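Long-range contacts in PhnB-like domain-containing protein (PDB 1U69), which is of unknown function but belongs to the PhnB-like branch of the glyoxalase superfamily and has been proposed as a potential drug-resistance protein: residues A[77-82]-A[117-122]; A[105-110]-A[143-148]. All blocks are in the same frame, centred on the assembly; numbering follows the deposited sequence.

Contact 1. Residues A[77-82]-A[117-122]; sequences AFSFQV and SWQITP
Phe80 and Trp118 stand next to each other on neighbouring parallel strands and lean together in an offset stack, the centroids of the phenyl and the indole six-membered ring 4.5 Å apart and the planes 30° from parallel. Both have CG anti to the carbonyl carbon (chi1 -74° for Phe80), which sends the two rings the same way from their strands. Phe80 CD2 sits over one face of the indole, displaced toward the rim and 3.4 Å from Trp118 CH2. Val82 meets the same indole differently: its CG2 lies in the ring plane at the edge, 3.8 Å from Trp118 CE3, a place that suits one methyl of a compact, beta-branched valine. Trp118 NE1 is held by Asp112, which ties down the polar edge of this buried ring.

The backbones are zipped by alternating bonds. Phe80 N reaches Ser117 O, then Gln119 N gives to Phe80 O at 2.8 Å, Val82 N to Gln119 O, almost straight with an N-H...O angle of 174°, and Thr121 N to Val82 O. Where the ladder frays, a water takes over, donating to Phe78 O and accepting from Ser117 N.

Ser79, Gln81, Ser117 and Gln119 make up the other, more polar face. The small serines meet through their CB atoms.

Phe78 to Val82 pair antiparallel with a strand of a second subunit, continuing the sheet across the interface. The parallel pair joins the first and last strands of a βαβββ module, the repeating unit of the glyoxalase fold.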
# COMPACT_ATOMS: atom_id res chain seq x y z
N ALA A 77 20.19 -0.37 10.31
CA ALA A 77 19.90 -1.52 9.45
C ALA A 77 18.41 -1.58 9.10
O ALA A 77 18.04 -1.99 8.00
CB ALA A 77 20.36 -2.82 10.11
N PHE A 78 17.56 -1.13 10.03
CA PHE A 78 16.13 -0.96 9.77
C PHE A 78 15.73 0.48 9.97
O PHE A 78 16.18 1.12 10.94
CB PHE A 78 15.29 -1.82 10.72
CG PHE A 78 13.85 -1.41 10.78
CD1 PHE A 78 12.96 -1.84 9.83
CD2 PHE A 78 13.39 -0.55 11.77
CE1 PHE A 78 11.62 -1.44 9.89
CE2 PHE A 78 12.09 -0.13 11.80
CZ PHE A 78 11.20 -0.57 10.88
N SER A 79 14.86 0.98 9.10
CA SER A 79 14.22 2.27 9.32
C SER A 79 12.85 2.32 8.63
O SER A 79 12.59 1.60 7.67
CB SER A 79 15.09 3.43 8.80
OG SER A 79 15.39 3.28 7.42
N PHE A 80 11.99 3.18 9.15
CA PHE A 80 10.74 3.56 8.47
C PHE A 80 11.07 4.77 7.62
O PHE A 80 11.64 5.71 8.12
CB PHE A 80 9.66 3.99 9.47
CG PHE A 80 9.04 2.87 10.25
CD1 PHE A 80 8.19 1.96 9.64
CD2 PHE A 80 9.21 2.81 11.63
CE1 PHE A 80 7.57 0.96 10.39
CE2 PHE A 80 8.59 1.81 12.38
CZ PHE A 80 7.78 0.90 11.77
N GLN A 81 10.73 4.76 6.34
CA GLN A 81 10.85 5.95 5.50
C GLN A 81 9.46 6.52 5.23
O GLN A 81 8.63 5.91 4.60
CB GLN A 81 11.57 5.65 4.19
CG GLN A 81 11.78 6.89 3.35
CD GLN A 81 12.56 6.60 2.09
OE1 GLN A 81 13.80 6.62 2.09
NE2 GLN A 81 11.86 6.34 1.02
N VAL A 82 9.23 7.72 5.74
CA VAL A 82 7.94 8.38 5.70
C VAL A 82 8.00 9.46 4.64
O VAL A 82 8.85 10.34 4.69
CB VAL A 82 7.59 9.02 7.07
CG1 VAL A 82 6.26 9.76 6.97
CG2 VAL A 82 7.57 7.96 8.18
N SER A 117 15.10 3.99 14.00
CA SER A 117 15.41 4.96 12.97
C SER A 117 14.20 5.30 12.10
O SER A 117 13.48 4.41 11.64
CB SER A 117 16.53 4.45 12.06
OG SER A 117 17.81 4.51 12.70
N TRP A 118 13.97 6.59 11.90
CA TRP A 118 12.96 7.10 10.99
C TRP A 118 13.64 7.97 9.96
O TRP A 118 14.62 8.63 10.28
CB TRP A 118 11.94 7.95 11.76
CG TRP A 118 11.15 7.18 12.75
CD1 TRP A 118 11.55 6.82 14.00
CD2 TRP A 118 9.83 6.66 12.58
NE1 TRP A 118 10.56 6.10 14.62
CE2 TRP A 118 9.49 5.98 13.77
CE3 TRP A 118 8.90 6.69 11.54
CZ2 TRP A 118 8.27 5.35 13.95
CZ3 TRP A 118 7.68 6.05 11.72
CH2 TRP A 118 7.38 5.39 12.91
N GLN A 119 13.14 7.95 8.73
CA GLN A 119 13.52 8.91 7.69
C GLN A 119 12.29 9.74 7.36
O GLN A 119 11.24 9.19 7.04
CB GLN A 119 13.99 8.20 6.43
CG GLN A 119 15.25 7.36 6.59
CD GLN A 119 15.54 6.61 5.31
OE1 GLN A 119 15.73 7.25 4.27
NE2 GLN A 119 15.56 5.28 5.36
N ILE A 120 12.40 11.06 7.47
CA ILE A 120 11.33 11.96 7.08
C ILE A 120 11.77 12.54 5.75
O ILE A 120 12.63 13.43 5.70
CB ILE A 120 11.09 13.05 8.15
CG1 ILE A 120 10.92 12.43 9.56
CG2 ILE A 120 9.90 13.90 7.75
CD1 ILE A 120 9.88 11.37 9.68
N THR A 121 11.23 11.97 4.68
CA THR A 121 11.77 12.10 3.33
C THR A 121 10.73 12.71 2.39
O THR A 121 9.81 12.04 1.95
CB THR A 121 12.17 10.71 2.80
OG1 THR A 121 13.08 10.09 3.71
CG2 THR A 121 12.93 10.80 1.48
N PRO A 122 10.88 13.99 2.08
CA PRO A 122 9.95 14.62 1.13
C PRO A 122 9.87 13.85 -0.19
O PRO A 122 10.90 13.42 -0.70
CB PRO A 122 10.56 16.01 0.94
CG PRO A 122 11.26 16.26 2.21
CD PRO A 122 11.86 14.94 2.60
O HOH W 1 16.12 1.26 13.64

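Contact 2. Residues A[105-110]-A[143-148]; sequences SACGWC and AMMTMG
Cys107 sets its side chain against two selenomethionines, Met144 of helix 134-144 and the next residue, Met145. Its CB rests 3.8 Å from Met144 CG, while SG lies 3.9 Å from Met145 SE. Met144 has CG anti to the backbone N (chi1 177°), which brings that methylene against Cys107; the chain then bends at chi3, and its methyl CE also comes within 3.9 Å of Cys107 SG. Met145 approaches with its selenium, its chain folded at both chi2 and chi3. The long, unbranched side chain of methionine, here carrying selenium in place of sulphur, can bend round the small Cys107.

Two backbone bonds also fasten the segments. Cys107 N gives a nearly straight bond (170°) to Met147 O, although it stands tilted from that carbonyl's plane. Gly108 N donates to Gly148 O at 2.8 Å in a more bent hydrogen bond (N-H...O 142°). Gly148 also brings its CA to 3.3 Å from Ser105 O, an approach that suits a residue without a side chain.

Cys107 and Gly108 occupy the corners of a type I' turn from Ala106 to Trp109, both with positive phi, a conformation glycine adopts readily. This tight beta-hairpin turn between strands 103-104 and 109-111 is thus docked against the type I turn from Met144 to Met147, which starts within helix 134-144.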
# COMPACT_ATOMS: atom_id res chain seq x y z
N SER A 105 19.75 13.07 12.88
CA SER A 105 20.81 12.46 12.08
C SER A 105 20.85 13.15 10.71
O SER A 105 20.38 14.28 10.58
CB SER A 105 20.62 10.95 11.96
OG SER A 105 21.80 10.33 11.48
N ALA A 106 21.40 12.47 9.72
CA ALA A 106 21.73 13.05 8.41
C ALA A 106 20.70 12.71 7.31
O ALA A 106 20.14 11.62 7.31
CB ALA A 106 23.10 12.55 7.99
N CYS A 107 20.53 13.61 6.36
CA CYS A 107 19.79 13.34 5.12
C CYS A 107 18.36 12.84 5.37
O CYS A 107 17.90 11.91 4.71
CB CYS A 107 20.52 12.30 4.27
SG CYS A 107 22.24 12.72 3.96
N GLY A 108 17.69 13.45 6.34
CA GLY A 108 16.32 13.07 6.67
C GLY A 108 16.19 11.97 7.70
O GLY A 108 15.09 11.69 8.17
N TRP A 109 17.30 11.33 8.05
CA TRP A 109 17.31 10.33 9.11
C TRP A 109 17.29 10.96 10.49
O TRP A 109 17.98 11.96 10.75
CB TRP A 109 18.55 9.45 8.99
CG TRP A 109 18.62 8.56 7.76
CD1 TRP A 109 18.72 8.95 6.45
CD2 TRP A 109 18.63 7.13 7.75
NE1 TRP A 109 18.78 7.85 5.63
CE2 TRP A 109 18.73 6.72 6.40
CE3 TRP A 109 18.56 6.15 8.75
CZ2 TRP A 109 18.76 5.36 6.04
CZ3 TRP A 109 18.60 4.81 8.38
CH2 TRP A 109 18.70 4.44 7.04
N CYS A 110 16.54 10.34 11.39
CA CYS A 110 16.52 10.67 12.80
C CYS A 110 16.19 9.40 13.59
O CYS A 110 16.03 8.31 13.00
CB CYS A 110 15.52 11.80 13.06
SG CYS A 110 13.82 11.40 12.60
N ALA A 143 23.15 17.83 -2.58
CA ALA A 143 22.54 18.85 -1.72
C ALA A 143 21.96 18.22 -0.43
O ALA A 143 22.11 18.76 0.67
CB ALA A 143 21.47 19.61 -2.47
N MSE A 144 21.33 17.06 -0.57
CA MSE A 144 20.80 16.31 0.57
C MSE A 144 21.91 15.98 1.59
O MSE A 144 21.68 15.98 2.81
CB MSE A 144 20.12 15.04 0.03
CG MSE A 144 19.56 14.07 1.06
SE MSE A 144 19.49 12.30 0.29
CE MSE A 144 21.41 11.98 0.25
N MSE A 145 23.12 15.73 1.10
CA MSE A 145 24.28 15.41 1.95
C MSE A 145 24.64 16.54 2.94
O MSE A 145 25.32 16.28 3.94
CB MSE A 145 25.51 15.07 1.10
CG MSE A 145 25.46 13.69 0.44
SE MSE A 145 25.31 12.24 1.67
CE MSE A 145 27.04 12.39 2.60
N THR A 146 24.19 17.76 2.67
CA THR A 146 24.46 18.93 3.53
C THR A 146 23.37 19.19 4.59
O THR A 146 23.44 20.19 5.32
CB THR A 146 24.64 20.23 2.68
OG1 THR A 146 23.39 20.62 2.11
CG2 THR A 146 25.53 20.00 1.50
N MSE A 147 22.39 18.29 4.69
CA MSE A 147 21.20 18.51 5.52
C MSE A 147 21.03 17.47 6.62
O MSE A 147 21.47 16.34 6.47
CB MSE A 147 19.95 18.43 4.64
CG MSE A 147 19.93 19.48 3.55
SE MSE A 147 18.47 19.17 2.32
CE MSE A 147 18.83 20.64 1.08
N GLY A 148 20.40 17.87 7.73
CA GLY A 148 19.77 16.93 8.64
C GLY A 148 18.31 16.80 8.26
O GLY A 148 17.94 15.99 7.41

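Overall arrangement
From the N terminus, the chain first builds the sheet containing strand 7-13, then enters the second sheet at strand 78-84. Contact 1 closes a loop of 34 residues that holds helix 87-99 and the hairpin of strands 103-104 and 109-111, bringing 117-122 back beside 77-82. Contact 2 opens inside that loop, at the hairpin turn, and closes beyond it at 143-148, so the two contacts cross. Their centres lie about 11 Å apart, linked by the pairing of strands 109-111 and 117-122: Cys110 N approaches Trp118 O at 2.8 Å, a probable hydrogen bond. Contact 1 thus secures the sheet near the subunit interface, while contact 2 joins its hairpin to the C-terminal helices.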